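Local coordinates for protein prophage lambdalm01, antigen B (Listeria monocytogenes, PDB 4ACV) that probably acts as a phage tail terminator, capping the end of the finished tail tube and preparing it for joining to the head, at residues T38-I43 / Y58-H63; H63-E68 / N108-A113; A95-G100 / E118-R123. All coordinates share one frame; numbering follows the deposited sequence.

Contact 1: T38-I43 / Y58-H63; sequences TMIEMI and YRFAIH
His-63 NE2 donates a nearly straight bond of 2.7 Å (170° at the hydrogen) to Glu-41 OE1. The oxygen lies in the plane of the imidazole, whereas the ring nitrogen stands above the carboxylate plane; the two flat groups are turned 49° against each other. Glu-41 reaches it with CG anti to its backbone N (chi1 -176°) and an extended chain, its CB lying at the ring edge, in plane, 3.5 Å from His-63 CD2. The carboxylate would probably favour a positive charge on the imidazole. Ala-61, on the same face, is small, and its CB meets Ile-43 CD1 at 4.0 Å.

Beneath these groups the backbones pair in regular antiparallel fashion. His-63 N to Met-39 O and Ala-61 N to Glu-41 O, each 2.7 Å, are returned by bonds in the opposite sense.

On the other face the side chains that meet are apolar. Ile-62 CD1 lies against Ile-40 CG1 at 3.6 Å, and Phe-60 CD1 meets Ile-40 CG2 at 3.7 Å; in each pair the side chains point the same way. Met-42, bent twice, brings CE to Phe-60 CB. Large apolar residues, the flexible Met-42 among them, suit this side, which packs on helices 6-19 and 71-82. The whole is an antiparallel beta hairpin of strands 37-48 and 55-66, with a His-carboxylate bond on one side and a helix-covered apolar layer on the other.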
loop_
_atom_site.group_PDB
_atom_site.type_symbol
_atom_site.label_atom_id
_atom_site.label_comp_id
_atom_site.label_asym_id
_atom_site.label_seq_id
_atom_site.Cartn_x
_atom_site.Cartn_y
_atom_site.Cartn_z
ATOM N N THR B 38 29.382 -2.689 -5.407
ATOM C CA THR B 38 28.726 -1.656 -4.623
ATOM C C THR B 38 28.035 -0.668 -5.535
ATOM O O THR B 38 28.660 -0.085 -6.428
ATOM C CB THR B 38 29.715 -0.917 -3.740
ATOM O OG1 THR B 38 30.458 -1.877 -2.974
ATOM C CG2 THR B 38 28.960 0.043 -2.809
ATOM N N MET B 39 26.742 -0.481 -5.287
ATOM C CA MET B 39 25.869 0.305 -6.142
ATOM C C MET B 39 25.063 1.266 -5.310
ATOM O O MET B 39 24.675 0.951 -4.190
ATOM C CB MET B 39 24.890 -0.612 -6.891
ATOM C CG MET B 39 25.506 -1.438 -7.992
ATOM S SD MET B 39 24.348 -2.660 -8.642
ATOM C CE MET B 39 23.594 -3.232 -7.119
ATOM N N ILE B 40 24.785 2.434 -5.874
ATOM C CA ILE B 40 23.839 3.371 -5.271
ATOM C C ILE B 40 22.530 3.306 -6.031
ATOM O O ILE B 40 22.501 3.469 -7.247
ATOM C CB ILE B 40 24.353 4.824 -5.297
ATOM C CG1 ILE B 40 25.836 4.864 -4.927
ATOM C CG2 ILE B 40 23.528 5.687 -4.354
ATOM C CD1 ILE B 40 26.472 6.233 -5.030
ATOM N N GLU B 41 21.448 3.049 -5.312
ATOM C CA GLU B 41 20.131 3.052 -5.924
ATOM C C GLU B 41 19.359 4.304 -5.514
ATOM O O GLU B 41 18.989 4.461 -4.352
ATOM C CB GLU B 41 19.349 1.814 -5.515
ATOM C CG GLU B 41 18.004 1.710 -6.194
ATOM C CD GLU B 41 17.046 0.799 -5.450
ATOM O OE1 GLU B 41 17.346 0.409 -4.304
ATOM O OE2 GLU B 41 15.987 0.479 -6.010
ATOM N N MET B 42 19.121 5.194 -6.470
ATOM C CA MET B 42 18.296 6.364 -6.220
ATOM C C MET B 42 16.848 5.918 -6.098
ATOM O O MET B 42 16.407 5.015 -6.795
ATOM C CB MET B 42 18.464 7.393 -7.346
ATOM C CG MET B 42 17.747 8.728 -7.136
ATOM S SD MET B 42 18.361 9.810 -5.789
ATOM C CE MET B 42 20.106 9.597 -5.932
ATOM N N ILE B 43 16.110 6.535 -5.191
ATOM C CA ILE B 43 14.732 6.123 -4.943
ATOM C C ILE B 43 13.728 7.240 -5.259
ATOM O O ILE B 43 12.900 7.094 -6.149
ATOM C CB ILE B 43 14.565 5.639 -3.495
ATOM C CG1 ILE B 43 15.490 4.438 -3.237
ATOM C CG2 ILE B 43 13.108 5.307 -3.206
ATOM C CD1 ILE B 43 15.827 4.244 -1.766
ATOM N N TYR B 58 16.306 14.009 -0.699
ATOM C CA TYR B 58 16.579 12.943 -1.650
ATOM C C TYR B 58 16.796 11.638 -0.894
ATOM O O TYR B 58 17.504 11.591 0.125
ATOM C CB TYR B 58 17.836 13.240 -2.473
ATOM C CG TYR B 58 17.858 14.552 -3.241
ATOM C CD1 TYR B 58 17.889 15.777 -2.582
ATOM C CD2 TYR B 58 17.912 14.562 -4.629
ATOM C CE1 TYR B 58 17.939 16.979 -3.290
ATOM C CE2 TYR B 58 17.976 15.753 -5.340
ATOM C CZ TYR B 58 17.988 16.955 -4.666
ATOM O OH TYR B 58 18.041 18.128 -5.386
ATOM N N ARG B 59 16.203 10.570 -1.410
ATOM C CA ARG B 59 16.389 9.249 -0.834
ATOM C C ARG B 59 17.093 8.303 -1.804
ATOM O O ARG B 59 16.783 8.243 -2.992
ATOM C CB ARG B 59 15.061 8.670 -0.365
ATOM C CG ARG B 59 14.447 9.466 0.773
ATOM C CD ARG B 59 13.075 8.949 1.232
ATOM N NE ARG B 59 12.337 10.066 1.817
ATOM C CZ ARG B 59 11.383 10.757 1.192
ATOM N NH1 ARG B 59 10.994 10.419 -0.035
ATOM N NH2 ARG B 59 10.797 11.777 1.807
ATOM N N PHE B 60 18.059 7.568 -1.285
ATOM C CA PHE B 60 18.762 6.592 -2.095
ATOM C C PHE B 60 19.254 5.500 -1.164
ATOM O O PHE B 60 19.245 5.657 0.062
ATOM C CB PHE B 60 19.921 7.258 -2.850
ATOM C CG PHE B 60 20.926 7.905 -1.949
ATOM C CD1 PHE B 60 21.935 7.146 -1.357
ATOM C CD2 PHE B 60 20.860 9.264 -1.675
ATOM C CE1 PHE B 60 22.868 7.729 -0.513
ATOM C CE2 PHE B 60 21.792 9.859 -0.831
ATOM C CZ PHE B 60 22.803 9.087 -0.251
ATOM N N ALA B 61 19.676 4.388 -1.744
ATOM C CA ALA B 61 20.155 3.263 -0.953
ATOM C C ALA B 61 21.508 2.802 -1.463
ATOM O O ALA B 61 21.777 2.836 -2.668
ATOM C CB ALA B 61 19.146 2.107 -1.001
ATOM N N ILE B 62 22.365 2.375 -0.549
ATOM C CA ILE B 62 23.617 1.756 -0.947
ATOM C C ILE B 62 23.477 0.246 -0.894
ATOM O O ILE B 62 23.131 -0.306 0.150
ATOM C CB ILE B 62 24.777 2.179 -0.047
ATOM C CG1 ILE B 62 24.936 3.697 -0.079
ATOM C CG2 ILE B 62 26.060 1.484 -0.491
ATOM C CD1 ILE B 62 25.263 4.241 -1.458
ATOM N N HIS B 63 23.731 -0.406 -2.029
ATOM C CA HIS B 63 23.714 -1.860 -2.126
ATOM C C HIS B 63 25.127 -2.412 -2.128
ATOM O O HIS B 63 25.874 -2.195 -3.071
ATOM C CB HIS B 63 22.991 -2.309 -3.394
ATOM C CG HIS B 63 21.536 -1.977 -3.401
ATOM N ND1 HIS B 63 20.578 -2.824 -2.888
ATOM C CD2 HIS B 63 20.869 -0.884 -3.849
ATOM C CE1 HIS B 63 19.387 -2.274 -3.030
ATOM N NE2 HIS B 63 19.539 -1.098 -3.610
#

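Contact 2: H63-E68 / N108-A113; sequences HHYTNE and NTLIHA
Tyr-65 and His-112 lie face to face as an offset stack, their ring centroids 4.0 Å apart and their planes only 16° from parallel. Tyr-65 CE2 sits 3.4 Å from His-112 CG, while the hydroxyl reaches over the rim of the imidazole, Tyr-65 OH being 3.1 Å from His-112 CE1. CG of His-112 is anti to the backbone N (chi1 176°), beside the carbonyl carbon. At the ring edge, His-112 NE2 and His-63 ND1 share an almost straight hydrogen bond of 2.8 Å, lying in the plane of the His-112 ring. Histidine suits both positions, since each ring can be bonded at two nitrogens. The second nitrogen of His-63 is held by Glu-41 and that of His-112 by Glu-107; this chain of four groups, with both histidines buried, may share one positive charge between the imidazoles, favoured by the flanking carboxylates. His-63, Tyr-65 and His-112 thus form an aromatic cluster on one face of an antiparallel strand pair.

On the opposite face the pairs are plainer. Ala-113, small beside His-64, keeps its CB 4.2 Å from His-64 CB. His-64 N to Ala-113 O (2.7 Å) and Ile-111 N to Thr-66 O (2.8 Å) hold the backbones in register.

Toward the strand ends the packing thins out to solvent. Asn-67 and Glu-68 are exposed, touching mainly through Asn-67 ND2 near Leu-110 CD2 and Ile-111 CG1 near the Glu-68 backbone; both also touch a crystal neighbour, which may influence their conformation. Thr-66 OG1 steadies the turn by donating to Glu-68 O, 2.7 Å away. Around this pairing, strand 37-48 flanks Tyr-65, strand 101-107 lies against Ile-111, His-112 and Ala-113, and helix 71-82 packs on His-64 and Ala-113.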
loop_
_atom_site.group_PDB
_atom_site.type_symbol
_atom_site.label_atom_id
_atom_site.label_comp_id
_atom_site.label_asym_id
_atom_site.label_seq_id
_atom_site.Cartn_x
_atom_site.Cartn_y
_atom_site.Cartn_z
ATOM N N HIS B 63 23.731 -0.406 -2.029
ATOM C CA HIS B 63 23.714 -1.860 -2.126
ATOM C C HIS B 63 25.127 -2.412 -2.128
ATOM O O HIS B 63 25.874 -2.195 -3.071
ATOM C CB HIS B 63 22.991 -2.309 -3.394
ATOM C CG HIS B 63 21.536 -1.977 -3.401
ATOM N ND1 HIS B 63 20.578 -2.824 -2.888
ATOM C CD2 HIS B 63 20.869 -0.884 -3.849
ATOM C CE1 HIS B 63 19.387 -2.274 -3.030
ATOM N NE2 HIS B 63 19.539 -1.098 -3.610
ATOM N N HIS B 64 25.481 -3.123 -1.065
ATOM C CA HIS B 64 26.816 -3.697 -0.909
ATOM C C HIS B 64 26.755 -5.231 -0.956
ATOM O O HIS B 64 26.350 -5.872 0.017
ATOM C CB HIS B 64 27.430 -3.212 0.414
ATOM C CG HIS B 64 28.898 -3.475 0.549
ATOM N ND1 HIS B 64 29.814 -3.120 -0.421
ATOM C CD2 HIS B 64 29.618 -4.028 1.557
ATOM C CE1 HIS B 64 31.030 -3.455 -0.022
ATOM N NE2 HIS B 64 30.938 -4.005 1.176
ATOM N N TYR B 65 27.141 -5.807 -2.096
ATOM C CA TYR B 65 27.197 -7.265 -2.260
ATOM C C TYR B 65 28.611 -7.785 -2.073
ATOM O O TYR B 65 29.543 -7.304 -2.707
ATOM C CB TYR B 65 26.734 -7.686 -3.653
ATOM C CG TYR B 65 25.300 -7.390 -3.976
ATOM C CD1 TYR B 65 24.913 -6.127 -4.404
ATOM C CD2 TYR B 65 24.329 -8.382 -3.881
ATOM C CE1 TYR B 65 23.588 -5.853 -4.721
ATOM C CE2 TYR B 65 23.007 -8.120 -4.195
ATOM C CZ TYR B 65 22.641 -6.851 -4.616
ATOM O OH TYR B 65 21.326 -6.574 -4.935
ATOM N N THR B 66 28.762 -8.794 -1.230
ATOM C CA THR B 66 30.066 -9.372 -0.955
ATOM C C THR B 66 29.936 -10.882 -0.852
ATOM O O THR B 66 28.844 -11.404 -0.630
ATOM C CB THR B 66 30.618 -8.845 0.366
ATOM O OG1 THR B 66 29.580 -8.894 1.349
ATOM C CG2 THR B 66 31.078 -7.413 0.210
ATOM N N ASN B 67 31.054 -11.577 -1.016
ATOM C CA ASN B 67 31.089 -13.031 -0.874
ATOM C C ASN B 67 30.679 -13.517 0.517
ATOM O O ASN B 67 30.256 -14.662 0.690
ATOM C CB ASN B 67 32.489 -13.540 -1.194
ATOM C CG ASN B 67 32.794 -13.487 -2.660
ATOM O OD1 ASN B 67 33.949 -13.345 -3.061
ATOM N ND2 ASN B 67 31.754 -13.596 -3.481
ATOM N N GLU B 68 30.828 -12.643 1.507
ATOM C CA GLU B 68 30.464 -12.963 2.881
ATOM C C GLU B 68 30.299 -11.685 3.704
ATOM O O GLU B 68 30.530 -10.591 3.202
ATOM C CB GLU B 68 31.522 -13.863 3.506
ATOM C CG GLU B 68 32.835 -13.180 3.735
ATOM C CD GLU B 68 33.898 -14.157 4.169
ATOM O OE1 GLU B 68 33.802 -15.341 3.786
ATOM O OE2 GLU B 68 34.826 -13.743 4.896
ATOM N N ASN B 108 21.513 -16.138 -3.236
ATOM C CA ASN B 108 22.319 -17.162 -3.875
ATOM C C ASN B 108 23.601 -17.354 -3.084
ATOM O O ASN B 108 23.594 -17.910 -1.990
ATOM C CB ASN B 108 22.634 -16.777 -5.322
ATOM N N THR B 109 24.704 -16.861 -3.631
ATOM C CA THR B 109 26.002 -17.035 -2.996
ATOM C C THR B 109 26.584 -15.708 -2.496
ATOM O O THR B 109 27.753 -15.623 -2.138
ATOM C CB THR B 109 26.993 -17.727 -3.961
ATOM O OG1 THR B 109 26.870 -17.145 -5.268
ATOM C CG2 THR B 109 26.693 -19.224 -4.051
ATOM N N LEU B 110 25.763 -14.669 -2.470
ATOM C CA LEU B 110 26.235 -13.363 -2.013
ATOM C C LEU B 110 25.524 -12.922 -0.746
ATOM O O LEU B 110 24.381 -13.305 -0.490
ATOM C CB LEU B 110 26.066 -12.306 -3.112
ATOM C CG LEU B 110 26.877 -12.545 -4.393
ATOM C CD1 LEU B 110 26.405 -11.655 -5.550
ATOM C CD2 LEU B 110 28.377 -12.372 -4.138
ATOM N N ILE B 111 26.228 -12.144 0.060
ATOM C CA ILE B 111 25.612 -11.393 1.142
ATOM C C ILE B 111 25.222 -9.989 0.629
ATOM O O ILE B 111 26.055 -9.207 0.162
ATOM C CB ILE B 111 26.550 -11.301 2.361
ATOM C CG1 ILE B 111 26.916 -12.711 2.857
ATOM C CG2 ILE B 111 25.921 -10.465 3.468
ATOM C CD1 ILE B 111 25.719 -13.576 3.221
ATOM N N HIS B 112 23.935 -9.690 0.684
ATOM C CA HIS B 112 23.445 -8.434 0.163
ATOM C C HIS B 112 23.123 -7.490 1.311
ATOM O O HIS B 112 22.221 -7.751 2.104
ATOM C CB HIS B 112 22.208 -8.669 -0.712
ATOM C CG HIS B 112 21.581 -7.404 -1.220
ATOM N ND1 HIS B 112 20.339 -7.373 -1.814
ATOM C CD2 HIS B 112 22.031 -6.125 -1.215
ATOM C CE1 HIS B 112 20.046 -6.128 -2.151
ATOM N NE2 HIS B 112 21.055 -5.354 -1.799
ATOM N N ALA B 113 23.880 -6.402 1.406
ATOM C CA ALA B 113 23.625 -5.371 2.409
ATOM C C ALA B 113 23.052 -4.112 1.771
ATOM O O ALA B 113 23.580 -3.587 0.799
ATOM C CB ALA B 113 24.881 -5.046 3.190
#

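Contact 3: A95-G100 / E118-R123; sequences AVRHCG and EVSICR
Arg-97 sets out with CG anti to its carbonyl carbon (chi1 -67°) and Glu-118 with CG anti to its backbone N (chi1 173°), and the two chains then run side by side in the same direction. They meet in a salt bridge, Arg-97 NH1 to Glu-118 OE1, at 2.8 Å. The guanidinium and carboxylate planes stand 90° apart, and the approach is through a single nitrogen and a single oxygen. The arginine chain bends at chi3, and Arg-97 NH2 donates to Ser-120 OG at 3.1 Å, nearly in the guanidinium plane; a weak bond from NH1 goes to the same oxygen. Ala-95 CB packs over a face of the guanidinium, a place that a small side chain suits.

The two strands are antiparallel neighbours in the sheet of this tail-terminator family protein. Paired backbone bonds, Glu-118 N to Arg-97 O (2.7 Å) and Ser-120 N to Ala-95 O (3.0 Å), fix the register. On the reverse face the beta-branched Val-96 and Val-119 lie alongside each other, CG2 of Val-96 being 4.0 Å from CG1 of Val-119.

Cys-99 packs beside Glu-118, its CB 3.6 Å from Glu-118 CB. The carboxylate of Glu-118 is shared further with Lys-57 and Arg-59, and Ser-120 OG also bonds Glu-48. Gly-100, whose backbone angles call for glycine, pairs with a strand of a neighbouring subunit, carrying the sheet across the interface.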
loop_
_atom_site.group_PDB
_atom_site.type_symbol
_atom_site.label_atom_id
_atom_site.label_comp_id
_atom_site.label_asym_id
_atom_site.label_seq_id
_atom_site.Cartn_x
_atom_site.Cartn_y
_atom_site.Cartn_z
ATOM N N ALA B 95 21.767 17.790 6.004
ATOM C CA ALA B 95 21.704 16.617 6.873
ATOM C C ALA B 95 21.719 15.317 6.089
ATOM O O ALA B 95 21.129 15.221 5.017
ATOM C CB ALA B 95 20.467 16.671 7.748
ATOM N N VAL B 96 22.391 14.319 6.646
ATOM C CA VAL B 96 22.409 12.977 6.090
ATOM C C VAL B 96 21.838 12.035 7.140
ATOM O O VAL B 96 22.347 11.967 8.251
ATOM C CB VAL B 96 23.851 12.535 5.734
ATOM C CG1 VAL B 96 23.853 11.121 5.150
ATOM C CG2 VAL B 96 24.511 13.545 4.774
ATOM N N ARG B 97 20.771 11.327 6.787
ATOM C CA ARG B 97 20.060 10.468 7.724
ATOM C C ARG B 97 19.891 9.052 7.191
ATOM O O ARG B 97 19.636 8.860 6.003
ATOM C CB ARG B 97 18.645 11.009 7.973
ATOM C CG ARG B 97 18.551 12.313 8.702
ATOM C CD ARG B 97 17.084 12.682 8.872
ATOM N NE ARG B 97 16.846 14.117 8.730
ATOM C CZ ARG B 97 16.733 14.754 7.566
ATOM N NH1 ARG B 97 16.852 14.092 6.423
ATOM N NH2 ARG B 97 16.506 16.063 7.544
ATOM N N HIS B 98 20.011 8.064 8.073
ATOM C CA HIS B 98 19.474 6.748 7.770
ATOM C C HIS B 98 17.975 6.911 7.797
ATOM O O HIS B 98 17.416 7.515 8.706
ATOM C CB HIS B 98 19.872 5.702 8.804
ATOM C CG HIS B 98 21.339 5.412 8.836
ATOM N ND1 HIS B 98 22.021 4.910 7.750
ATOM C CD2 HIS B 98 22.247 5.526 9.832
ATOM C CE1 HIS B 98 23.290 4.742 8.073
ATOM N NE2 HIS B 98 23.454 5.115 9.327
ATOM N N CYS B 99 17.330 6.374 6.778
ATOM C CA CYS B 99 15.912 6.500 6.650
ATOM C C CYS B 99 15.440 5.439 5.691
ATOM O O CYS B 99 15.935 5.338 4.569
ATOM C CB CYS B 99 15.568 7.888 6.111
ATOM S SG CYS B 99 13.805 8.142 5.843
ATOM N N GLY B 100 14.475 4.647 6.140
ATOM C CA GLY B 100 13.904 3.606 5.314
ATOM C C GLY B 100 14.527 2.233 5.528
ATOM O O GLY B 100 15.074 1.923 6.591
ATOM N N GLU B 118 18.434 9.354 3.609
ATOM C CA GLU B 118 17.707 10.530 3.177
ATOM C C GLU B 118 18.614 11.713 3.413
ATOM O O GLU B 118 19.092 11.916 4.522
ATOM C CB GLU B 118 16.437 10.718 3.992
ATOM C CG GLU B 118 15.735 12.023 3.690
ATOM C CD GLU B 118 14.468 12.192 4.487
ATOM O OE1 GLU B 118 14.539 12.734 5.613
ATOM O OE2 GLU B 118 13.405 11.773 3.991
ATOM N N VAL B 119 18.862 12.489 2.370
ATOM C CA VAL B 119 19.636 13.706 2.534
ATOM C C VAL B 119 18.791 14.934 2.267
ATOM O O VAL B 119 17.973 14.947 1.354
ATOM C CB VAL B 119 20.882 13.744 1.625
ATOM C CG1 VAL B 119 21.818 12.600 1.974
ATOM C CG2 VAL B 119 20.477 13.709 0.168
ATOM N N SER B 120 19.002 15.961 3.089
ATOM C CA SER B 120 18.380 17.263 2.910
ATOM C C SER B 120 19.383 18.231 2.311
ATOM O O SER B 120 20.499 18.400 2.817
ATOM C CB SER B 120 17.871 17.823 4.238
ATOM O OG SER B 120 16.730 17.115 4.681
ATOM N N ILE B 121 18.965 18.865 1.226
ATOM C CA ILE B 121 19.780 19.839 0.532
ATOM C C ILE B 121 19.051 21.187 0.455
ATOM O O ILE B 121 17.865 21.264 0.129
ATOM C CB ILE B 121 20.161 19.321 -0.866
ATOM C CG1 ILE B 121 20.962 18.030 -0.719
ATOM C CG2 ILE B 121 20.928 20.388 -1.651
ATOM C CD1 ILE B 121 21.438 17.444 -2.018
ATOM N N CYS B 122 19.770 22.251 0.769
ATOM C CA CYS B 122 19.157 23.569 0.824
ATOM C C CYS B 122 19.732 24.486 -0.243
ATOM O O CYS B 122 20.891 24.346 -0.634
ATOM C CB CYS B 122 19.345 24.192 2.212
ATOM S SG CYS B 122 18.570 25.810 2.416
ATOM N N ARG B 123 18.901 25.407 -0.722
ATOM C CA ARG B 123 19.336 26.443 -1.648
ATOM C C ARG B 123 18.522 27.709 -1.412
ATOM O O ARG B 123 18.942 28.589 -0.664
ATOM C CB ARG B 123 19.199 25.978 -3.100
ATOM C CG ARG B 123 17.773 25.954 -3.622
ATOM C CD ARG B 123 17.718 25.219 -4.944
ATOM N NE ARG B 123 16.393 25.275 -5.546
ATOM C CZ ARG B 123 15.399 24.446 -5.253
ATOM N NH1 ARG B 123 15.572 23.483 -4.362
ATOM N NH2 ARG B 123 14.229 24.582 -5.853
#

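In the fold
All three contacts belong to one antiparallel sheet. Contacts 1 and 2 share His-63 on strand 55-66, and their centres are about 15 Å apart; Thr-38 OG1 and His-64 ND1, probably hydrogen-bonded at 2.9 Å, join them further. Contact 1 meets contact 3 through a salt bridge of 3.0 Å between Arg-59 NE and Glu-118 OE2, and Phe-60 and Val-119 extend the apolar face from one to the other. Contacts 2 and 3 both use strand 110-122 but occupy its two ends, on opposite sides of the chain's centre, and come no nearer than about 11 Å between nearest atoms. The centre of contact 1 is about 5 Å from that of the chain, and contact 1 touches both others.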